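Local coordinates for FMN reductase [NAD(P)H] (Bacillus subtilis, PDB 1ZCH) that catalyses electron transfer between NADH or NADPH and FMN as a flavin-containing homodimer, and also reduces nitroaromatic compounds, quinones, chromates and azo dyes, at the interface of chains A and B. Numbering follows the deposited sequence. Chains: chain A/B, Hypothetical oxidoreductase ycnD.

The interface of chains A and B. Residues chain A 173-176, 200, 204, 220, 224; chain B 42-44.
The Asn-Gly-Gln turn that begins with B:Asn42, last residue of the 3-10 helix 40-42, and runs on through B:Gly43 and B:Gln44 packs against chain A where the FMN-binding loop of A:Lys173 to A:Arg175 meets the helices 190-212 and 220-228, joining the subunits of the homodimer beside the flavin site. A carboxamide, donor and acceptor on one flat group, suits the place of B:Gln44. B:Gln44 OE1 accepts the backbone N-H of A:Leu176 on an in-plane lone pair, 3.0 Å from its N, with 169° at the hydrogen. B:Gln44 NE2 gives one hydrogen bond to the phenol oxygen A:Tyr200 OH (3.1 Å) and another to the carbonyl O of its own chain's B:Asn42; with the OE1 bond, these hold the amide's rotation. Amide and phenol ring meet tip to tip, nearly perpendicular at 83°. A:Tyr200 OH in turn donates to A:Pro174 O at 2.6 Å, so A:Tyr200 links the flavin-binding loop to the partner subunit.

B:Asn42 O also accepts the indole N-H of A:Trp220, NE1 lying 2.9 Å away; the two donors reach this oxygen from opposite faces of its carbonyl plane. Indole is suited here because its polar edge makes this bond while its faces pack within chain A, between A:Ile224 CG1 and A:Tyr200 CE2. B:Gly43, having no side chain, lets A:Ile224 CD1 come to 3.7 Å from its CA. B:Asn42, with CG anti to its backbone N (chi1 -169°), sends its amide past the aliphatic stem of A:Lys173, whose CD lies 3.7 Å from B:Asn42 CG. At the B:Gln44 side, the branched aliphatic A:Leu176 lays CD1 3.9 Å from B:Gln44 CD.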
ATOM      1  N   LYS A 173      11.514  16.618   1.545  1.00 17.14           N
ATOM      2  CA  LYS A 173      11.652  16.515   2.992  1.00 16.50           C
ATOM      3  C   LYS A 173      12.583  15.351   3.329  1.00 16.73           C
ATOM      4  O   LYS A 173      12.396  14.239   2.837  1.00 15.39           O
ATOM      5  CB  LYS A 173      10.273  16.284   3.608  1.00 18.01           C
ATOM      6  CG  LYS A 173      10.249  16.210   5.122  1.00 19.65           C
ATOM      7  CD  LYS A 173       8.856  15.845   5.622  1.00 22.78           C
ATOM      8  CE  LYS A 173       7.810  16.824   5.117  1.00 23.90           C
ATOM      9  NZ  LYS A 173       6.463  16.543   5.681  1.00 23.50           N
ATOM     10  N   PRO A 174      13.597  15.592   4.180  1.00 17.11           N
ATOM     11  CA  PRO A 174      14.560  14.559   4.575  1.00 16.17           C
ATOM     12  C   PRO A 174      13.904  13.281   5.090  1.00 14.35           C
ATOM     13  O   PRO A 174      12.886  13.329   5.782  1.00 14.45           O
ATOM     14  CB  PRO A 174      15.382  15.248   5.668  1.00 18.33           C
ATOM     15  CG  PRO A 174      15.317  16.689   5.288  1.00 20.32           C
ATOM     16  CD  PRO A 174      13.865  16.853   4.895  1.00 17.34           C
ATOM     17  N   ARG A 175      14.505  12.143   4.755  1.00 13.39           N
ATOM     18  CA  ARG A 175      14.000  10.845   5.192  1.00 10.36           C
ATOM     19  C   ARG A 175      15.019  10.208   6.129  1.00 11.16           C
ATOM     20  O   ARG A 175      16.180  10.614   6.168  1.00 10.59           O
ATOM     21  CB  ARG A 175      13.786   9.922   3.990  1.00 12.23           C
ATOM     22  CG  ARG A 175      12.748  10.398   2.983  1.00 12.11           C
ATOM     23  CD  ARG A 175      11.370  10.437   3.606  1.00 13.20           C
ATOM     24  NE  ARG A 175      10.303  10.406   2.608  1.00 11.55           N
ATOM     25  CZ  ARG A 175       9.615  11.466   2.193  1.00 13.73           C
ATOM     26  NH1 ARG A 175       9.871  12.675   2.681  1.00 12.19           N
ATOM     27  NH2 ARG A 175       8.645  11.305   1.300  1.00 10.43           N
ATOM     28  N   LEU A 176      14.574   9.214   6.888  1.00 10.65           N
ATOM     29  CA  LEU A 176      15.449   8.494   7.809  1.00 10.26           C
ATOM     30  C   LEU A 176      16.645   7.941   7.047  1.00 11.80           C
ATOM     31  O   LEU A 176      16.552   7.663   5.849  1.00 10.97           O
ATOM     32  CB  LEU A 176      14.695   7.320   8.438  1.00 10.74           C
ATOM     33  CG  LEU A 176      13.702   7.596   9.570  1.00 11.07           C
ATOM     34  CD1 LEU A 176      12.685   6.466   9.647  1.00 10.57           C
ATOM     35  CD2 LEU A 176      14.462   7.744  10.890  1.00 10.17           C
ATOM     36  N   TYR A 200      18.918  11.629  12.726  1.00 11.27           N
ATOM     37  CA  TYR A 200      17.856  12.108  11.847  1.00 12.37           C
ATOM     38  C   TYR A 200      17.180  13.325  12.471  1.00 12.28           C
ATOM     39  O   TYR A 200      16.857  14.290  11.774  1.00 12.12           O
ATOM     40  CB  TYR A 200      16.832  10.990  11.618  1.00 10.57           C
ATOM     41  CG  TYR A 200      15.682  11.344  10.692  1.00 10.91           C
ATOM     42  CD1 TYR A 200      15.907  11.965   9.461  1.00 11.17           C
ATOM     43  CD2 TYR A 200      14.374  11.007  11.026  1.00  9.51           C
ATOM     44  CE1 TYR A 200      14.851  12.237   8.585  1.00 10.98           C
ATOM     45  CE2 TYR A 200      13.311  11.268  10.158  1.00 10.69           C
ATOM     46  CZ  TYR A 200      13.555  11.881   8.940  1.00 11.66           C
ATOM     47  OH  TYR A 200      12.505  12.123   8.077  1.00 10.95           O
ATOM     48  N   MET A 204      16.514  16.886  10.791  1.00 17.86           N
ATOM     49  CA  MET A 204      15.160  17.403  10.623  1.00 19.07           C
ATOM     50  C   MET A 204      14.945  18.785  11.235  1.00 20.69           C
ATOM     51  O   MET A 204      14.298  19.640  10.627  1.00 21.19           O
ATOM     52  CB  MET A 204      14.146  16.413  11.212  1.00 18.32           C
ATOM     53  CG  MET A 204      12.684  16.775  10.955  1.00 18.70           C
ATOM     54  SD  MET A 204      12.282  16.981   9.191  1.00 22.52           S
ATOM     55  CE  MET A 204      12.239  15.262   8.637  1.00 19.64           C
ATOM     56  N   TRP A 220      11.943  15.177  14.162  1.00 10.96           N
ATOM     57  CA  TRP A 220      11.084  14.054  13.798  1.00 10.63           C
ATOM     58  C   TRP A 220      10.435  13.348  14.989  1.00 10.18           C
ATOM     59  O   TRP A 220       9.213  13.244  15.058  1.00 10.22           O
ATOM     60  CB  TRP A 220      11.878  13.039  12.971  1.00 11.15           C
ATOM     61  CG  TRP A 220      11.050  11.919  12.419  1.00 10.36           C
ATOM     62  CD1 TRP A 220      10.162  11.986  11.380  1.00 11.12           C
ATOM     63  CD2 TRP A 220      11.057  10.555  12.854  1.00 10.98           C
ATOM     64  NE1 TRP A 220       9.622  10.744  11.138  1.00 11.93           N
ATOM     65  CE2 TRP A 220      10.154   9.847  12.027  1.00 10.70           C
ATOM     66  CE3 TRP A 220      11.740   9.860  13.863  1.00 11.49           C
ATOM     67  CZ2 TRP A 220       9.916   8.475  12.177  1.00 10.07           C
ATOM     68  CZ3 TRP A 220      11.502   8.492  14.016  1.00  9.45           C
ATOM     69  CH2 TRP A 220      10.598   7.816  13.172  1.00 12.25           C
ATOM     70  N   ILE A 224       6.440  12.857  15.741  1.00 13.63           N
ATOM     71  CA  ILE A 224       5.820  11.543  15.877  1.00 14.01           C
ATOM     72  C   ILE A 224       5.190  11.368  17.253  1.00 14.56           C
ATOM     73  O   ILE A 224       4.090  10.823  17.379  1.00 14.18           O
ATOM     74  CB  ILE A 224       6.857  10.416  15.649  1.00 14.85           C
ATOM     75  CG1 ILE A 224       7.452  10.536  14.243  1.00 15.10           C
ATOM     76  CG2 ILE A 224       6.201   9.051  15.829  1.00 14.77           C
ATOM     77  CD1 ILE A 224       6.421  10.478  13.124  1.00 15.33           C
TER
ATOM     78  N   ASN B  42       4.747  11.466   7.658  1.00 10.76           N
ATOM     79  CA  ASN B  42       6.176  11.254   7.419  1.00  9.78           C
ATOM     80  C   ASN B  42       6.708  10.298   8.477  1.00  9.04           C
ATOM     81  O   ASN B  42       7.886  10.328   8.829  1.00 10.65           O
ATOM     82  CB  ASN B  42       6.961  12.575   7.451  1.00 10.75           C
ATOM     83  CG  ASN B  42       8.398  12.411   6.949  1.00 12.51           C
ATOM     84  OD1 ASN B  42       8.654  11.645   6.018  1.00 11.30           O
ATOM     85  ND2 ASN B  42       9.333  13.138   7.555  1.00 11.76           N
ATOM     86  N   GLY B  43       5.819   9.441   8.972  1.00  8.75           N
ATOM     87  CA  GLY B  43       6.195   8.469   9.983  1.00  9.43           C
ATOM     88  C   GLY B  43       7.023   7.316   9.440  1.00  9.44           C
ATOM     89  O   GLY B  43       7.649   6.591  10.212  1.00 10.64           O
ATOM     90  N   GLN B  44       7.011   7.131   8.122  1.00  8.25           N
ATOM     91  CA  GLN B  44       7.788   6.069   7.487  1.00  8.40           C
ATOM     92  C   GLN B  44       7.605   4.751   8.245  1.00  9.39           C
ATOM     93  O   GLN B  44       8.570   4.100   8.643  1.00 10.19           O
ATOM     94  CB  GLN B  44       9.264   6.495   7.447  1.00 10.12           C
ATOM     95  CG  GLN B  44       9.452   7.810   6.677  1.00  8.98           C
ATOM     96  CD  GLN B  44      10.752   8.529   6.980  1.00  9.71           C
ATOM     97  OE1 GLN B  44      11.837   8.086   6.592  1.00  9.64           O
ATOM     98  NE2 GLN B  44      10.647   9.655   7.680  1.00 11.21           N
TER